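Local structure of gdp-l-fucose synthetase (Naegleria fowleri, 6AQZ) at residues H83-F87 with D104-N109; K98-W102 with F153-Y158; L146-P151 with R163-M167. The protein probably makes GDP-L-fucose from GDP-4-keto-6-deoxymannose by epimerisation and NADPH-dependent reduction. All blocks are in the same frame, centred on the assembly; numbering follows the deposited sequence.

Interaction 1 (H83-F87 with D104-N109); sequences HLAAF and DNVNMN. With NAP (NADP nicotinamide-adenine-dinucleotide phosphate), chain G.
Asp104 lays its carboxylate oxygen OD2 over one face of the Phe87 ring, above the centre and 3.5 Å from the plane, with the two planes 79° apart; Asn105 ND2 lies at the edge of the same ring. The His83 ring meets its neighbours by its edge: Met108 CG sits there near the plane, and NE2 donates to Asn109 OD1 at 2.7 Å, close to the ring plane, although the amide stands almost perpendicular to the ring. Asn105 bonds both the N and the O of Phe87: OD1 takes the amide N at 2.9 Å, while ND2 gives a nearly straight bond to the O at 2.8 Å, in the carbonyl plane and on a lone pair. Between these polar ends Met108, bent at chi3 (25°), puts SD against Ala85 CB at 3.8 Å and CE beside Phe87 N. Arg64 forms a salt bridge with Asp104 OD2, which probably offsets the cost of a carboxylate over an aromatic face. With Asn105 holding the backbone of Phe87, and Asn109 OD1 reaching Ala85 O through a water, the loop after strand 80-83 is probably fixed where Leu84, Ala85 and Ala86 line the NADP pocket.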
# COMPACT_ATOMS: atom_id res chain seq x y z
N HIS A 83 0.31 -19.38 1.02
CA HIS A 83 1.21 -18.39 0.42
C HIS A 83 2.19 -17.92 1.48
O HIS A 83 1.87 -17.04 2.29
CB HIS A 83 0.38 -17.24 -0.16
CG HIS A 83 1.20 -16.07 -0.61
ND1 HIS A 83 2.41 -16.21 -1.27
CD2 HIS A 83 0.96 -14.74 -0.54
CE1 HIS A 83 2.89 -15.01 -1.55
NE2 HIS A 83 2.02 -14.10 -1.14
N LEU A 84 3.38 -18.53 1.51
CA LEU A 84 4.42 -18.15 2.45
C LEU A 84 5.57 -17.38 1.81
O LEU A 84 6.36 -16.76 2.52
CB LEU A 84 4.99 -19.40 3.15
CG LEU A 84 3.99 -20.35 3.84
CD1 LEU A 84 4.72 -21.57 4.40
CD2 LEU A 84 3.15 -19.72 4.92
N ALA A 85 5.69 -17.40 0.49
CA ALA A 85 6.82 -16.74 -0.15
C ALA A 85 6.77 -15.24 0.14
O ALA A 85 5.70 -14.62 0.15
CB ALA A 85 6.79 -16.98 -1.66
N ALA A 86 7.95 -14.68 0.40
CA ALA A 86 8.13 -13.25 0.59
C ALA A 86 9.58 -12.91 0.31
O ALA A 86 10.47 -13.76 0.44
CB ALA A 86 7.76 -12.81 2.00
N PHE A 87 9.83 -11.65 0.00
CA PHE A 87 11.19 -11.16 -0.14
C PHE A 87 11.55 -10.48 1.17
O PHE A 87 10.99 -9.44 1.51
CB PHE A 87 11.32 -10.22 -1.33
CG PHE A 87 12.65 -9.55 -1.40
CD1 PHE A 87 13.75 -10.24 -1.82
CD2 PHE A 87 12.79 -8.22 -1.03
CE1 PHE A 87 14.98 -9.62 -1.88
CE2 PHE A 87 14.02 -7.58 -1.09
CZ PHE A 87 15.11 -8.29 -1.51
N ASP A 104 9.29 -5.95 -4.88
CA ASP A 104 9.38 -7.41 -4.91
C ASP A 104 8.21 -8.04 -4.19
O ASP A 104 7.63 -9.03 -4.66
CB ASP A 104 10.68 -7.88 -4.27
CG ASP A 104 11.88 -7.56 -5.12
OD1 ASP A 104 11.69 -7.00 -6.22
OD2 ASP A 104 13.00 -7.89 -4.69
N ASN A 105 7.83 -7.48 -3.04
CA ASN A 105 6.74 -8.04 -2.27
C ASN A 105 5.38 -7.72 -2.88
O ASN A 105 4.53 -8.61 -3.00
CB ASN A 105 6.85 -7.60 -0.81
CG ASN A 105 7.90 -8.42 -0.06
OD1 ASN A 105 7.73 -9.63 0.07
ND2 ASN A 105 8.99 -7.79 0.42
N VAL A 106 5.15 -6.48 -3.32
CA VAL A 106 3.81 -6.18 -3.80
C VAL A 106 3.57 -6.90 -5.14
O VAL A 106 2.44 -7.34 -5.42
CB VAL A 106 3.54 -4.66 -3.89
CG1 VAL A 106 4.17 -4.02 -5.18
CG2 VAL A 106 2.05 -4.42 -3.80
N ASN A 107 4.62 -7.09 -5.95
CA ASN A 107 4.46 -7.82 -7.21
C ASN A 107 4.16 -9.29 -6.96
O ASN A 107 3.21 -9.85 -7.52
CB ASN A 107 5.72 -7.67 -8.04
CG ASN A 107 5.81 -6.31 -8.71
OD1 ASN A 107 4.79 -5.72 -9.05
ND2 ASN A 107 7.02 -5.79 -8.87
N MET A 108 4.94 -9.91 -6.09
CA MET A 108 4.72 -11.31 -5.74
C MET A 108 3.33 -11.50 -5.14
O MET A 108 2.60 -12.45 -5.50
CB MET A 108 5.87 -11.74 -4.83
CG MET A 108 5.72 -12.94 -3.97
SD MET A 108 7.29 -13.59 -3.28
CE MET A 108 8.48 -12.25 -3.19
N ASN A 109 2.92 -10.61 -4.24
CA ASN A 109 1.60 -10.76 -3.60
C ASN A 109 0.47 -10.56 -4.60
O ASN A 109 -0.48 -11.35 -4.64
CB ASN A 109 1.49 -9.83 -2.41
CG ASN A 109 2.36 -10.27 -1.27
OD1 ASN A 109 2.66 -11.46 -1.17
ND2 ASN A 109 2.79 -9.35 -0.42
PA NAP G . 12.40 -17.88 4.59
O1A NAP G . 13.34 -16.76 4.27
O2A NAP G . 12.78 -18.97 5.55
O5B NAP G . 11.87 -18.62 3.21
C5B NAP G . 11.17 -17.68 2.48
C4B NAP G . 10.62 -18.42 1.23
O4B NAP G . 10.25 -17.48 0.18
C3B NAP G . 11.67 -19.45 0.64
O3B NAP G . 11.01 -20.59 0.17
C2B NAP G . 12.16 -18.71 -0.62
O2B NAP G . 12.46 -19.51 -1.64
C1B NAP G . 10.78 -18.03 -1.02
N9A NAP G . 10.95 -16.97 -1.99
C8A NAP G . 11.54 -15.73 -1.79
N7A NAP G . 11.55 -14.96 -2.90
C5A NAP G . 10.95 -15.75 -3.87
C6A NAP G . 10.67 -15.51 -5.21
N6A NAP G . 11.01 -14.29 -5.79
N1A NAP G . 10.04 -16.44 -5.98
C2A NAP G . 9.73 -17.60 -5.32
N3A NAP G . 9.94 -17.97 -4.04
C4A NAP G . 10.56 -17.01 -3.32
O3 NAP G . 11.11 -16.99 5.17
PN NAP G . 10.29 -17.73 6.31
O1N NAP G . 9.79 -19.07 5.92
O2N NAP G . 10.77 -17.41 7.70
O5D NAP G . 8.79 -16.82 6.35
C5D NAP G . 7.95 -17.13 5.31
C4D NAP G . 6.70 -16.32 5.60
O4D NAP G . 6.56 -16.23 7.03
C3D NAP G . 6.96 -14.82 5.08
O3D NAP G . 5.81 -14.34 4.48
C2D NAP G . 7.30 -14.06 6.38
O2D NAP G . 6.85 -12.76 6.41
C1D NAP G . 6.46 -14.87 7.41
N1N NAP G . 6.97 -14.63 8.80
C2N NAP G . 8.16 -15.18 9.26
C3N NAP G . 8.61 -14.91 10.53
C7N NAP G . 9.91 -15.50 11.00
O7N NAP G . 10.41 -15.22 12.10
N7N NAP G . 10.59 -16.40 10.18
C4N NAP G . 7.87 -14.02 11.46
C5N NAP G . 6.62 -13.47 10.88
C6N NAP G . 6.22 -13.77 9.64
P2B NAP G . 14.22 -20.09 -1.74
O1X NAP G . 14.25 -20.98 -0.53
O2X NAP G . 14.18 -20.78 -3.11
O3X NAP G . 14.94 -18.78 -1.65
O HOH W 1 4.29 -12.52 0.90

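Interaction 2 (K98-W102 with F153-Y158); sequences KVSFW and FSNNAY. With NAP (NADP nicotinamide-adenine-dinucleotide phosphate), chain G.
Ala157 fits its methyl group into the start of helix 98-118, and this is the tight part of the contact: CB lies 3.4 Å from Lys98 O and is also touched by the CB atoms of Lys98, Phe101 and Trp102. The CA atoms of Trp102 and Ala157 are just 4.9 Å apart, a spacing that the small side chain allows. Beside it, Phe101 CD1 packs on Tyr158 CB at 4.1 Å, and the edge of the Trp102 ring meets Ala157 O. Trp102 faces the second subunit: its NE1 bonds to Asn110 OD1 of that chain, and its indole meets Trp171 there.

The looser, more open side is that of Phe153 and Ser154, to which Lys98 reaches out, fully extended beyond CG. There NZ donates to Phe153 O at 2.8 Å and to Asn156 OD1 at 3.2 Å, the latter approached from above the carbonyl plane. The ammonium also sits over one face of the Phe153 ring, 3.6 Å from its centroid and 18° off the normal, a cation-pi contact; Glu174 of the second subunit adds a long, weak ion pair.

Two carbonyl oxygens and an aromatic face would together stabilise the lysine's positive charge. Next to Ala157, Tyr158 OH accepts a 2.5 Å hydrogen bond from NADP O2D, and the helix start thus packs on helix 98-118 and meets the cofactor ribose.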
# COMPACT_ATOMS: atom_id res chain seq x y z
N LYS A 98 14.80 0.16 0.21
CA LYS A 98 13.37 0.06 0.50
C LYS A 98 12.55 -0.12 -0.77
O LYS A 98 11.56 -0.86 -0.75
CB LYS A 98 12.88 1.28 1.28
CG LYS A 98 13.21 1.19 2.76
CD LYS A 98 12.58 2.30 3.51
CE LYS A 98 12.87 2.22 4.97
NZ LYS A 98 12.30 3.43 5.62
N VAL A 99 13.00 0.46 -1.89
CA VAL A 99 12.30 0.29 -3.16
C VAL A 99 12.07 -1.18 -3.46
O VAL A 99 10.95 -1.61 -3.74
CB VAL A 99 13.12 0.96 -4.29
CG1 VAL A 99 12.72 0.45 -5.64
CG2 VAL A 99 12.90 2.46 -4.26
N SER A 100 13.12 -2.00 -3.31
CA SER A 100 12.99 -3.42 -3.63
C SER A 100 12.02 -4.12 -2.67
O SER A 100 11.20 -4.94 -3.10
CB SER A 100 14.36 -4.07 -3.59
OG SER A 100 15.10 -3.73 -4.75
N PHE A 101 12.07 -3.79 -1.38
CA PHE A 101 11.15 -4.43 -0.45
C PHE A 101 9.70 -4.14 -0.80
O PHE A 101 8.82 -4.97 -0.52
CB PHE A 101 11.43 -4.00 0.99
CG PHE A 101 12.59 -4.71 1.63
CD1 PHE A 101 12.40 -5.91 2.28
CD2 PHE A 101 13.86 -4.17 1.60
CE1 PHE A 101 13.47 -6.59 2.89
CE2 PHE A 101 14.93 -4.82 2.20
CZ PHE A 101 14.74 -6.03 2.84
N TRP A 102 9.41 -2.94 -1.34
CA TRP A 102 8.05 -2.67 -1.80
C TRP A 102 7.74 -3.45 -3.08
O TRP A 102 6.80 -4.26 -3.12
CB TRP A 102 7.82 -1.18 -2.02
CG TRP A 102 6.51 -0.94 -2.70
CD1 TRP A 102 6.32 -0.57 -3.99
CD2 TRP A 102 5.20 -1.13 -2.13
NE1 TRP A 102 4.98 -0.50 -4.26
CE2 TRP A 102 4.27 -0.84 -3.14
CE3 TRP A 102 4.74 -1.49 -0.86
CZ2 TRP A 102 2.87 -0.88 -2.92
CZ3 TRP A 102 3.36 -1.58 -0.65
CH2 TRP A 102 2.44 -1.25 -1.68
N PHE A 153 9.31 3.20 10.92
CA PHE A 153 10.02 3.69 9.74
C PHE A 153 11.01 2.66 9.19
O PHE A 153 11.16 2.52 7.97
CB PHE A 153 10.72 4.99 10.12
CG PHE A 153 11.74 5.45 9.14
CD1 PHE A 153 11.36 6.10 7.98
CD2 PHE A 153 13.10 5.24 9.38
CE1 PHE A 153 12.30 6.54 7.06
CE2 PHE A 153 14.05 5.67 8.47
CZ PHE A 153 13.65 6.32 7.31
N SER A 154 11.68 1.90 10.07
CA SER A 154 12.84 1.13 9.62
C SER A 154 12.47 0.06 8.59
O SER A 154 13.28 -0.26 7.71
CB SER A 154 13.57 0.50 10.82
OG SER A 154 12.76 -0.41 11.54
N ASN A 155 11.26 -0.50 8.65
CA ASN A 155 10.90 -1.54 7.70
C ASN A 155 9.59 -1.22 7.01
O ASN A 155 8.80 -2.13 6.70
CB ASN A 155 10.83 -2.90 8.40
CG ASN A 155 9.70 -2.97 9.43
OD1 ASN A 155 9.25 -1.95 9.96
ND2 ASN A 155 9.22 -4.18 9.70
N ASN A 156 9.32 0.06 6.75
CA ASN A 156 7.94 0.39 6.40
C ASN A 156 7.56 -0.08 4.99
O ASN A 156 6.37 -0.30 4.74
CB ASN A 156 7.66 1.88 6.61
CG ASN A 156 8.54 2.80 5.79
OD1 ASN A 156 9.37 2.38 4.98
ND2 ASN A 156 8.39 4.08 6.06
N ALA A 157 8.52 -0.28 4.09
CA ALA A 157 8.16 -0.83 2.79
C ALA A 157 7.71 -2.28 2.91
O ALA A 157 6.67 -2.68 2.37
CB ALA A 157 9.33 -0.72 1.81
N TYR A 158 8.49 -3.10 3.60
CA TYR A 158 8.05 -4.46 3.86
C TYR A 158 6.72 -4.44 4.61
O TYR A 158 5.79 -5.18 4.26
CB TYR A 158 9.14 -5.18 4.66
CG TYR A 158 8.81 -6.58 5.07
CD1 TYR A 158 9.05 -7.64 4.21
CD2 TYR A 158 8.28 -6.86 6.32
CE1 TYR A 158 8.78 -8.94 4.57
CE2 TYR A 158 8.00 -8.17 6.70
CZ TYR A 158 8.25 -9.20 5.80
OH TYR A 158 7.98 -10.50 6.13
PA NAP G . 12.40 -17.88 4.59
O1A NAP G . 13.34 -16.76 4.27
O2A NAP G . 12.78 -18.97 5.55
O5B NAP G . 11.87 -18.62 3.21
C5B NAP G . 11.17 -17.68 2.48
C4B NAP G . 10.62 -18.42 1.23
O4B NAP G . 10.25 -17.48 0.18
C3B NAP G . 11.67 -19.45 0.64
O3B NAP G . 11.01 -20.59 0.17
C2B NAP G . 12.16 -18.71 -0.62
O2B NAP G . 12.46 -19.51 -1.64
C1B NAP G . 10.78 -18.03 -1.02
N9A NAP G . 10.95 -16.97 -1.99
C8A NAP G . 11.54 -15.73 -1.79
N7A NAP G . 11.55 -14.96 -2.90
C5A NAP G . 10.95 -15.75 -3.87
C6A NAP G . 10.67 -15.51 -5.21
N6A NAP G . 11.01 -14.29 -5.79
N1A NAP G . 10.04 -16.44 -5.98
C2A NAP G . 9.73 -17.60 -5.32
N3A NAP G . 9.94 -17.97 -4.04
C4A NAP G . 10.56 -17.01 -3.32
O3 NAP G . 11.11 -16.99 5.17
PN NAP G . 10.29 -17.73 6.31
O1N NAP G . 9.79 -19.07 5.92
O2N NAP G . 10.77 -17.41 7.70
O5D NAP G . 8.79 -16.82 6.35
C5D NAP G . 7.95 -17.13 5.31
C4D NAP G . 6.70 -16.32 5.60
O4D NAP G . 6.56 -16.23 7.03
C3D NAP G . 6.96 -14.82 5.08
O3D NAP G . 5.81 -14.34 4.48
C2D NAP G . 7.30 -14.06 6.38
O2D NAP G . 6.85 -12.76 6.41
C1D NAP G . 6.46 -14.87 7.41
N1N NAP G . 6.97 -14.63 8.80
C2N NAP G . 8.16 -15.18 9.26
C3N NAP G . 8.61 -14.91 10.53
C7N NAP G . 9.91 -15.50 11.00
O7N NAP G . 10.41 -15.22 12.10
N7N NAP G . 10.59 -16.40 10.18
C4N NAP G . 7.87 -14.02 11.46
C5N NAP G . 6.62 -13.47 10.88
C6N NAP G . 6.22 -13.77 9.64
P2B NAP G . 14.22 -20.09 -1.74
O1X NAP G . 14.25 -20.98 -0.53
O2X NAP G . 14.18 -20.78 -3.11
O3X NAP G . 14.94 -18.78 -1.65

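Interaction 3 (L146-P151 with R163-M167); sequences LHEGPP and RMLDM
The loop between strand 123-127 and helix 156-179 folds back on that helix, and Arg163 is one of the side chains that hold the two together. Leaving the helix with its chain extended from CG to NE, it reaches the turn at Gly149 and grips one atom, Gly149 O, end-on with two nitrogens: NH1 at 2.8 Å and NH2 at 2.9 Å. The oxygen lies close to the guanidinium plane, so both bonds are made at the edge of the group. Its faces are covered too. Leu146 O sits 3.1 Å above the centre of one, badly angled for a hydrogen bond, where it would probably feel the positive charge; Pro151 CD covers the opposite face toward the rim. NH2 also donates to Val132 O.

His147 runs past Arg163 in the opposite direction, its ring nearly perpendicular to the guanidinium. NE2 donates to Asp166 OD2 at 2.8 Å in an almost straight bond, and ring and carboxylate are 22° apart, close to coplanar. With CG anti to its own backbone N (chi1 168°), Asp166 presents OD2 to the imidazole, while Leu146 CD2 packs against the same oxygen at 3.5 Å. Arg170 forms a salt bridge with OD2, so the carboxylate joins the loop histidine to the next turn of the helix. Met167 SD approaches the imidazole obliquely, 4.2 Å from its centroid. At the other ring nitrogen, ND1 shares a water with Arg163 NH1.

At the backbone angles of Gly149 (phi 124°) a CB would run into the carbonyl oxygen of Glu148, reason enough for a glycine here. An end-on arginine grip on one loop carbonyl, beside a His-carboxylate hydrogen bond, closes the loop onto a helix of the Rossmann-type domain.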
# COMPACT_ATOMS: atom_id res chain seq x y z
N LEU A 146 -4.24 -3.58 12.84
CA LEU A 146 -3.28 -3.67 11.74
C LEU A 146 -3.12 -2.37 10.93
O LEU A 146 -1.99 -1.99 10.60
CB LEU A 146 -3.71 -4.82 10.82
CG LEU A 146 -2.87 -5.03 9.57
CD1 LEU A 146 -1.40 -5.32 9.93
CD2 LEU A 146 -3.45 -6.17 8.77
N HIS A 147 -4.22 -1.67 10.61
CA HIS A 147 -4.13 -0.50 9.71
C HIS A 147 -4.33 0.82 10.44
O HIS A 147 -4.50 1.86 9.79
CB HIS A 147 -5.17 -0.61 8.59
CG HIS A 147 -5.05 -1.85 7.77
ND1 HIS A 147 -4.12 -2.01 6.77
CD2 HIS A 147 -5.76 -3.01 7.81
CE1 HIS A 147 -4.24 -3.21 6.23
NE2 HIS A 147 -5.23 -3.84 6.85
N GLU A 148 -4.29 0.82 11.77
CA GLU A 148 -4.62 2.01 12.55
C GLU A 148 -3.36 2.88 12.74
O GLU A 148 -2.95 3.18 13.86
CB GLU A 148 -5.21 1.61 13.89
CG GLU A 148 -6.52 0.82 13.76
CD GLU A 148 -7.62 1.57 13.03
OE1 GLU A 148 -7.78 2.79 13.23
OE2 GLU A 148 -8.32 0.93 12.21
N GLY A 149 -2.75 3.27 11.63
CA GLY A 149 -1.59 4.13 11.70
C GLY A 149 -0.37 3.56 11.00
O GLY A 149 -0.29 2.38 10.67
N PRO A 150 0.62 4.42 10.78
CA PRO A 150 1.76 4.01 9.97
C PRO A 150 2.66 3.06 10.73
O PRO A 150 2.79 3.15 11.97
CB PRO A 150 2.48 5.34 9.67
CG PRO A 150 2.12 6.20 10.82
CD PRO A 150 0.73 5.82 11.22
N PRO A 151 3.31 2.13 10.05
CA PRO A 151 4.25 1.23 10.74
C PRO A 151 5.54 1.94 11.11
O PRO A 151 5.73 3.12 10.79
CB PRO A 151 4.48 0.11 9.72
CG PRO A 151 4.33 0.82 8.39
CD PRO A 151 3.23 1.86 8.61
N ARG A 163 0.62 -5.20 4.61
CA ARG A 163 -0.71 -4.61 4.76
C ARG A 163 -1.53 -4.70 3.48
O ARG A 163 -2.74 -4.99 3.54
CB ARG A 163 -0.60 -3.14 5.20
CG ARG A 163 0.05 -3.02 6.55
CD ARG A 163 -0.16 -1.67 7.06
NE ARG A 163 0.44 -1.47 8.36
CZ ARG A 163 0.21 -0.39 9.09
NH1 ARG A 163 -0.64 0.53 8.62
NH2 ARG A 163 0.80 -0.24 10.28
N MET A 164 -0.91 -4.43 2.33
CA MET A 164 -1.63 -4.49 1.06
C MET A 164 -1.91 -5.93 0.61
O MET A 164 -2.84 -6.15 -0.18
CB MET A 164 -0.84 -3.70 0.01
CG MET A 164 -0.75 -2.18 0.32
SD MET A 164 -2.40 -1.44 0.66
CE MET A 164 -2.33 -1.15 2.43
N LEU A 165 -1.16 -6.91 1.12
CA LEU A 165 -1.51 -8.32 0.93
C LEU A 165 -2.81 -8.65 1.67
O LEU A 165 -3.69 -9.33 1.12
CB LEU A 165 -0.35 -9.22 1.38
CG LEU A 165 -0.49 -10.74 1.64
CD1 LEU A 165 -1.02 -11.47 0.42
CD2 LEU A 165 0.89 -11.35 2.04
N ASP A 166 -2.94 -8.16 2.90
CA ASP A 166 -4.18 -8.31 3.64
C ASP A 166 -5.33 -7.63 2.91
O ASP A 166 -6.41 -8.23 2.74
CB ASP A 166 -4.01 -7.75 5.05
CG ASP A 166 -5.36 -7.61 5.78
OD1 ASP A 166 -6.01 -8.64 6.02
OD2 ASP A 166 -5.76 -6.48 6.13
N MET A 167 -5.13 -6.38 2.44
CA MET A 167 -6.22 -5.66 1.76
C MET A 167 -6.59 -6.35 0.46
O MET A 167 -7.77 -6.54 0.17
CB MET A 167 -5.86 -4.20 1.46
CG MET A 167 -5.81 -3.27 2.67
SD MET A 167 -7.29 -3.35 3.71
CE MET A 167 -8.60 -2.92 2.56
O HOH W 2 -2.45 0.21 6.17

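How the interactions relate
All three contacts gather around helices 98-118 and 156-179 of the NAD-dependent epimerase/dehydratase region, with centres 13 to 15 Å apart. Interactions 1 and 2 share helix 98-118, and interactions 2 and 3 share helix 156-179. Along the chain, interaction 2 crosses both others, whereas interaction 1 closes before interaction 3 opens. Neighbours touch directly: Phe87 O meets Tyr158 CD1, Asn109 ND2 lies against Leu165 CB, and Trp102 CH2 packs on Met164 CG. Interactions 1 and 2 both reach NADP, while interactions 2 and 3 both touch the second subunit. The paired helices thus link the cofactor side of the Rossmann-type domain to the dimer interface.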